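Beta-L-arabinobiosidase (Bacteroides thetaiotaomicron, PDB 5MQR) is a glycosidase of plant pectin breakdown, probably a beta-L-arabinobiosidase acting on arabinose-containing sugars, and may also have exo-alpha-sialidase activity. Local coordinates at residues A918-F932 / G995-K1007. Sequence-based numbering, arbitrary orientation.
Sequences APYGLTTAERRHPEF and GEYLDEVTGYWLK
Tyr920 lies against the backbone of 1001-1003. Gly1003 CA sits 3.5 Å from the centroid of the Tyr920 ring and almost on its normal, a CH-pi contact over one face. Carbonyl oxygens approach the ring in its plane at the edge, with Val1001 O 3.3 Å from Tyr920 CE1. Tyr920 N donates to Glu1000 O at 2.9 Å, with an N-H...O angle of 152°, the one direct hydrogen bond between 918-932 and 995-1007. CG of Tyr920 stands anti to its own carbonyl carbon (chi1 -73°), which brings the ring over Gly1003. A side chain on Gly1003 would run into that ring, and its positive phi also suits glycine.

The Glu1000 side chain packs beside this, against Ala918, Thr923 and Phe932. Its CB packs on Ala918 CB and on Thr923 CG2, 3.7 Å from each. The chain bends at chi2 and brings OE2 to 3.3 Å from Phe932 CE1, in line with the ring edge; carboxylate and ring planes are 84° apart. A water takes a hydrogen bond from Arg927 NE and gives one to Glu1000 OE2, each 2.7 Å long.

Further out, Asp999 OD1 accepts from Val1001 N, an Asx turn, and from Thr1002 N, an Asx motif; together they hold the backbone that carries Glu1000. Arg933 forms salt bridges with both Glu1000 and Asp999, and Arg927 also bonds to Ser917. The type I turn 918-921 joins the short strands 917-918 and 921-922.

An alanine in place of Tyr920 would probably leave Gly1003 CA without its aromatic partner and open a gap beside the 1001-1003 backbone. The contact joins two loops of the MGH1-like glycoside hydrolase region. Its buried carboxylate, met by Arg933 directly and by Arg927 through water, is consistent with an ionised Glu1000.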
loop_
_atom_site.group_PDB
_atom_site.type_symbol
_atom_site.label_atom_id
_atom_site.label_comp_id
_atom_site.label_asym_id
_atom_site.label_seq_id
_atom_site.Cartn_x
_atom_site.Cartn_y
_atom_site.Cartn_z
ATOM N N ALA A 918 33.724 14.669 -11.466
ATOM C CA ALA A 918 33.900 16.096 -11.115
ATOM C C ALA A 918 32.927 16.517 -10.024
ATOM O O ALA A 918 31.960 15.781 -9.754
ATOM C CB ALA A 918 33.722 16.973 -12.349
ATOM N N PRO A 919 33.159 17.703 -9.407
ATOM C CA PRO A 919 32.249 18.118 -8.355
ATOM C C PRO A 919 30.766 18.223 -8.747
ATOM O O PRO A 919 29.922 17.899 -7.910
ATOM C CB PRO A 919 32.825 19.469 -7.898
ATOM C CG PRO A 919 34.286 19.314 -8.117
ATOM C CD PRO A 919 34.363 18.556 -9.423
ATOM N N TYR A 920 30.455 18.600 -9.984
ATOM C CA TYR A 920 29.036 18.670 -10.422
ATOM C C TYR A 920 28.529 17.530 -11.329
ATOM O O TYR A 920 27.420 17.612 -11.857
ATOM C CB TYR A 920 28.708 20.078 -10.956
ATOM C CG TYR A 920 28.620 21.044 -9.801
ATOM C CD1 TYR A 920 29.758 21.617 -9.252
ATOM C CD2 TYR A 920 27.412 21.316 -9.211
ATOM C CE1 TYR A 920 29.686 22.458 -8.161
ATOM C CE2 TYR A 920 27.319 22.149 -8.119
ATOM C CZ TYR A 920 28.449 22.720 -7.589
ATOM O OH TYR A 920 28.325 23.565 -6.506
ATOM N N GLY A 921 29.295 16.443 -11.429
ATOM C CA GLY A 921 28.920 15.245 -12.195
ATOM C C GLY A 921 30.003 14.776 -13.161
ATOM O O GLY A 921 31.182 14.739 -12.818
ATOM N N LEU A 922 29.603 14.462 -14.389
ATOM C CA LEU A 922 30.441 13.755 -15.355
ATOM C C LEU A 922 30.891 14.703 -16.447
ATOM O O LEU A 922 30.061 15.390 -17.064
ATOM C CB LEU A 922 29.675 12.591 -15.993
ATOM C CG LEU A 922 29.215 11.521 -15.004
ATOM C CD1 LEU A 922 28.110 10.689 -15.609
ATOM C CD2 LEU A 922 30.347 10.624 -14.551
ATOM N N THR A 923 32.200 14.751 -16.668
ATOM C CA THR A 923 32.788 15.611 -17.683
ATOM C C THR A 923 32.605 14.942 -19.052
ATOM O O THR A 923 32.268 13.739 -19.136
ATOM C CB THR A 923 34.273 15.829 -17.408
ATOM O OG1 THR A 923 34.902 14.556 -17.217
ATOM C CG2 THR A 923 34.488 16.693 -16.174
ATOM N N THR A 924 32.757 15.741 -20.108
ATOM C CA THR A 924 32.722 15.237 -21.489
ATOM C C THR A 924 34.076 14.731 -21.977
ATOM O O THR A 924 34.143 14.131 -23.039
ATOM C CB THR A 924 32.222 16.292 -22.481
ATOM O OG1 THR A 924 32.707 17.591 -22.104
ATOM C CG2 THR A 924 30.707 16.295 -22.521
ATOM N N ALA A 925 35.132 14.969 -21.204
ATOM C CA ALA A 925 36.477 14.538 -21.544
ATOM C C ALA A 925 37.242 14.323 -20.261
ATOM O O ALA A 925 36.962 14.958 -19.232
ATOM C CB ALA A 925 37.178 15.587 -22.401
ATOM N N GLU A 926 38.195 13.413 -20.299
ATOM C CA GLU A 926 38.935 13.083 -19.092
ATOM C C GLU A 926 39.672 14.318 -18.562
ATOM O O GLU A 926 40.339 15.025 -19.309
ATOM C CB GLU A 926 39.893 11.912 -19.342
ATOM C CG GLU A 926 40.943 12.174 -20.417
ATOM C CD GLU A 926 41.808 10.986 -20.709
ATOM O OE1 GLU A 926 41.964 10.100 -19.839
ATOM O OE2 GLU A 926 42.350 10.960 -21.833
ATOM N N ARG A 927 39.561 14.559 -17.264
ATOM C CA ARG A 927 40.118 15.772 -16.653
ATOM C C ARG A 927 41.656 15.863 -16.718
ATOM O O ARG A 927 42.208 16.971 -16.732
ATOM C CB ARG A 927 39.610 15.900 -15.227
ATOM C CG ARG A 927 38.104 16.119 -15.197
ATOM C CD ARG A 927 37.561 16.126 -13.787
ATOM N NE ARG A 927 37.885 17.365 -13.091
ATOM C CZ ARG A 927 37.886 17.530 -11.765
ATOM N NH1 ARG A 927 37.582 16.534 -10.927
ATOM N NH2 ARG A 927 38.202 18.716 -11.263
ATOM N N ARG A 928 42.331 14.707 -16.782
ATOM C CA ARG A 928 43.798 14.632 -16.952
ATOM C C ARG A 928 44.343 15.105 -18.295
ATOM O O ARG A 928 45.548 15.317 -18.424
ATOM C CB ARG A 928 44.300 13.191 -16.741
ATOM C CG ARG A 928 43.848 12.172 -17.795
ATOM C CD ARG A 928 44.557 10.842 -17.590
ATOM N NE ARG A 928 44.120 10.185 -16.362
ATOM C CZ ARG A 928 42.988 9.490 -16.223
ATOM N NH1 ARG A 928 42.136 9.328 -17.237
ATOM N NH2 ARG A 928 42.705 8.934 -15.055
ATOM N N HIS A 929 43.495 15.211 -19.310
ATOM C CA HIS A 929 44.001 15.480 -20.631
ATOM C C HIS A 929 44.480 16.939 -20.749
ATOM O O HIS A 929 43.762 17.863 -20.342
ATOM C CB HIS A 929 42.982 15.143 -21.712
ATOM C CG HIS A 929 43.601 14.992 -23.057
ATOM N ND1 HIS A 929 43.761 16.053 -23.909
ATOM C CD2 HIS A 929 44.145 13.922 -23.677
ATOM C CE1 HIS A 929 44.372 15.651 -25.007
ATOM N NE2 HIS A 929 44.611 14.357 -24.895
ATOM N N PRO A 930 45.704 17.147 -21.290
ATOM C CA PRO A 930 46.237 18.516 -21.349
ATOM C C PRO A 930 45.399 19.505 -22.161
ATOM O O PRO A 930 45.486 20.699 -21.924
ATOM C CB PRO A 930 47.635 18.340 -21.996
ATOM C CG PRO A 930 47.973 16.883 -21.864
ATOM C CD PRO A 930 46.668 16.145 -21.799
ATOM N N GLU A 931 44.643 19.026 -23.138
ATOM C CA GLU A 931 43.699 19.879 -23.866
ATOM C C GLU A 931 42.309 20.054 -23.218
ATOM O O GLU A 931 41.411 20.664 -23.836
ATOM C CB GLU A 931 43.549 19.400 -25.312
ATOM C CG GLU A 931 44.861 19.285 -26.085
ATOM C CD GLU A 931 44.657 18.702 -27.481
ATOM O OE1 GLU A 931 43.653 19.077 -28.137
ATOM O OE2 GLU A 931 45.500 17.870 -27.931
ATOM N N PHE A 932 42.128 19.558 -21.989
ATOM C CA PHE A 932 40.860 19.701 -21.253
ATOM C C PHE A 932 40.506 21.174 -21.100
ATOM O O PHE A 932 41.265 21.927 -20.522
ATOM C CB PHE A 932 40.951 19.032 -19.865
ATOM C CG PHE A 932 39.663 19.069 -19.075
ATOM C CD1 PHE A 932 39.376 20.144 -18.233
ATOM C CD2 PHE A 932 38.727 18.031 -19.171
ATOM C CE1 PHE A 932 38.191 20.178 -17.505
ATOM C CE2 PHE A 932 37.550 18.067 -18.433
ATOM C CZ PHE A 932 37.276 19.139 -17.608
ATOM N N GLY A 995 19.679 23.827 -18.424
ATOM C CA GLY A 995 20.321 24.628 -19.456
ATOM C C GLY A 995 21.155 23.775 -20.390
ATOM O O GLY A 995 20.966 22.557 -20.486
ATOM N N GLU A 996 22.093 24.426 -21.064
ATOM C CA GLU A 996 22.846 23.789 -22.125
ATOM C C GLU A 996 24.031 22.983 -21.615
ATOM O O GLU A 996 24.166 21.806 -21.937
ATOM C CB GLU A 996 23.268 24.829 -23.155
ATOM C CG GLU A 996 22.082 25.510 -23.823
ATOM C CD GLU A 996 22.521 26.555 -24.825
ATOM O OE1 GLU A 996 23.236 26.214 -25.818
ATOM O OE2 GLU A 996 22.153 27.726 -24.588
ATOM N N TYR A 997 24.893 23.632 -20.848
ATOM C CA TYR A 997 26.072 22.998 -20.274
ATOM C C TYR A 997 26.605 23.819 -19.125
ATOM O O TYR A 997 26.303 25.009 -19.021
ATOM C CB TYR A 997 27.154 22.774 -21.348
ATOM C CG TYR A 997 27.957 23.979 -21.841
ATOM C CD1 TYR A 997 27.341 25.145 -22.308
ATOM C CD2 TYR A 997 29.343 23.913 -21.909
ATOM C CE1 TYR A 997 28.097 26.215 -22.784
ATOM C CE2 TYR A 997 30.109 24.972 -22.382
ATOM C CZ TYR A 997 29.489 26.124 -22.817
ATOM O OH TYR A 997 30.276 27.160 -23.303
ATOM N N LEU A 998 27.399 23.185 -18.266
ATOM C CA LEU A 998 27.864 23.842 -17.040
ATOM C C LEU A 998 29.301 23.495 -16.667
ATOM O O LEU A 998 29.862 22.481 -17.099
ATOM C CB LEU A 998 26.934 23.472 -15.869
ATOM C CG LEU A 998 26.917 21.977 -15.539
ATOM C CD1 LEU A 998 27.150 21.746 -14.060
ATOM C CD2 LEU A 998 25.651 21.260 -15.990
ATOM N N ASP A 999 29.861 24.343 -15.824
ATOM C CA ASP A 999 31.207 24.192 -15.315
ATOM C C ASP A 999 31.275 23.004 -14.345
ATOM O O ASP A 999 30.474 22.908 -13.419
ATOM C CB ASP A 999 31.634 25.489 -14.628
ATOM C CG ASP A 999 33.085 25.482 -14.231
ATOM O OD1 ASP A 999 33.476 24.670 -13.361
ATOM O OD2 ASP A 999 33.849 26.267 -14.804
ATOM N N GLU A 1000 32.220 22.098 -14.592
ATOM C CA GLU A 1000 32.316 20.836 -13.857
ATOM C C GLU A 1000 32.748 20.991 -12.392
ATOM O O GLU A 1000 32.389 20.155 -11.543
ATOM C CB GLU A 1000 33.244 19.836 -14.589
ATOM C CG GLU A 1000 34.761 20.047 -14.429
ATOM C CD GLU A 1000 35.358 21.243 -15.191
ATOM O OE1 GLU A 1000 34.669 21.858 -16.053
ATOM O OE2 GLU A 1000 36.557 21.559 -14.942
ATOM N N VAL A 1001 33.532 22.040 -12.120
ATOM C CA VAL A 1001 34.016 22.363 -10.760
ATOM C C VAL A 1001 33.052 23.289 -9.995
ATOM O O VAL A 1001 32.841 23.087 -8.793
ATOM C CB VAL A 1001 35.418 23.019 -10.796
ATOM C CG1 VAL A 1001 35.899 23.468 -9.402
ATOM C CG2 VAL A 1001 36.435 22.072 -11.421
ATOM N N THR A 1002 32.515 24.308 -10.678
ATOM C CA THR A 1002 31.764 25.378 -10.001
ATOM C C THR A 1002 30.293 25.234 -10.095
ATOM O O THR A 1002 29.610 25.863 -9.344
ATOM C CB THR A 1002 32.082 26.799 -10.504
ATOM O OG1 THR A 1002 31.618 26.973 -11.844
ATOM C CG2 THR A 1002 33.558 27.046 -10.444
ATOM N N GLY A 1003 29.803 24.442 -11.031
ATOM C CA GLY A 1003 28.370 24.279 -11.233
ATOM C C GLY A 1003 27.719 25.398 -12.043
ATOM O O GLY A 1003 26.519 25.346 -12.307
ATOM N N TYR A 1004 28.507 26.395 -12.452
ATOM C CA TYR A 1004 27.977 27.533 -13.181
ATOM C C TYR A 1004 27.426 27.105 -14.526
ATOM O O TYR A 1004 28.145 26.546 -15.340
ATOM C CB TYR A 1004 29.068 28.582 -13.401
ATOM C CG TYR A 1004 28.605 29.823 -14.120
ATOM C CD1 TYR A 1004 27.470 30.534 -13.699
ATOM C CD2 TYR A 1004 29.321 30.322 -15.208
ATOM C CE1 TYR A 1004 27.069 31.698 -14.362
ATOM C CE2 TYR A 1004 28.934 31.490 -15.861
ATOM C CZ TYR A 1004 27.808 32.171 -15.444
ATOM O OH TYR A 1004 27.454 33.318 -16.112
ATOM N N TRP A 1005 26.166 27.385 -14.756
ATOM C CA TRP A 1005 25.577 27.173 -16.085
ATOM C C TRP A 1005 26.195 28.201 -17.027
ATOM O O TRP A 1005 26.106 29.398 -16.796
ATOM C CB TRP A 1005 24.055 27.275 -16.045
ATOM C CG TRP A 1005 23.406 26.063 -15.447
ATOM C CD1 TRP A 1005 22.954 25.921 -14.182
ATOM C CD2 TRP A 1005 23.143 24.816 -16.110
ATOM N NE1 TRP A 1005 22.434 24.678 -14.007
ATOM C CE2 TRP A 1005 22.552 23.971 -15.173
ATOM C CE3 TRP A 1005 23.384 24.331 -17.399
ATOM C CZ2 TRP A 1005 22.144 22.677 -15.490
ATOM C CZ3 TRP A 1005 23.007 23.044 -17.700
ATOM C CH2 TRP A 1005 22.391 22.230 -16.752
ATOM N N LEU A 1006 26.856 27.712 -18.065
ATOM C CA LEU A 1006 27.819 28.538 -18.798
ATOM C C LEU A 1006 27.267 29.592 -19.770
ATOM O O LEU A 1006 28.035 30.403 -20.252
ATOM C CB LEU A 1006 28.855 27.653 -19.484
ATOM C CG LEU A 1006 29.802 26.979 -18.481
ATOM C CD1 LEU A 1006 30.396 25.687 -19.046
ATOM C CD2 LEU A 1006 30.879 27.961 -18.045
ATOM N N LYS A 1007 25.974 29.611 -20.047
ATOM C CA LYS A 1007 25.362 30.795 -20.677
ATOM C C LYS A 1007 24.795 31.797 -19.663
ATOM O O LYS A 1007 24.126 32.748 -20.052
ATOM C CB LYS A 1007 24.257 30.385 -21.640
ATOM C CG LYS A 1007 24.735 29.467 -22.749
ATOM C CD LYS A 1007 25.582 30.196 -23.764
ATOM C CE LYS A 1007 25.886 29.274 -24.931
ATOM N NZ LYS A 1007 26.548 30.000 -26.023
HETATM O O HOH W 1 38.414 19.769 -14.100
#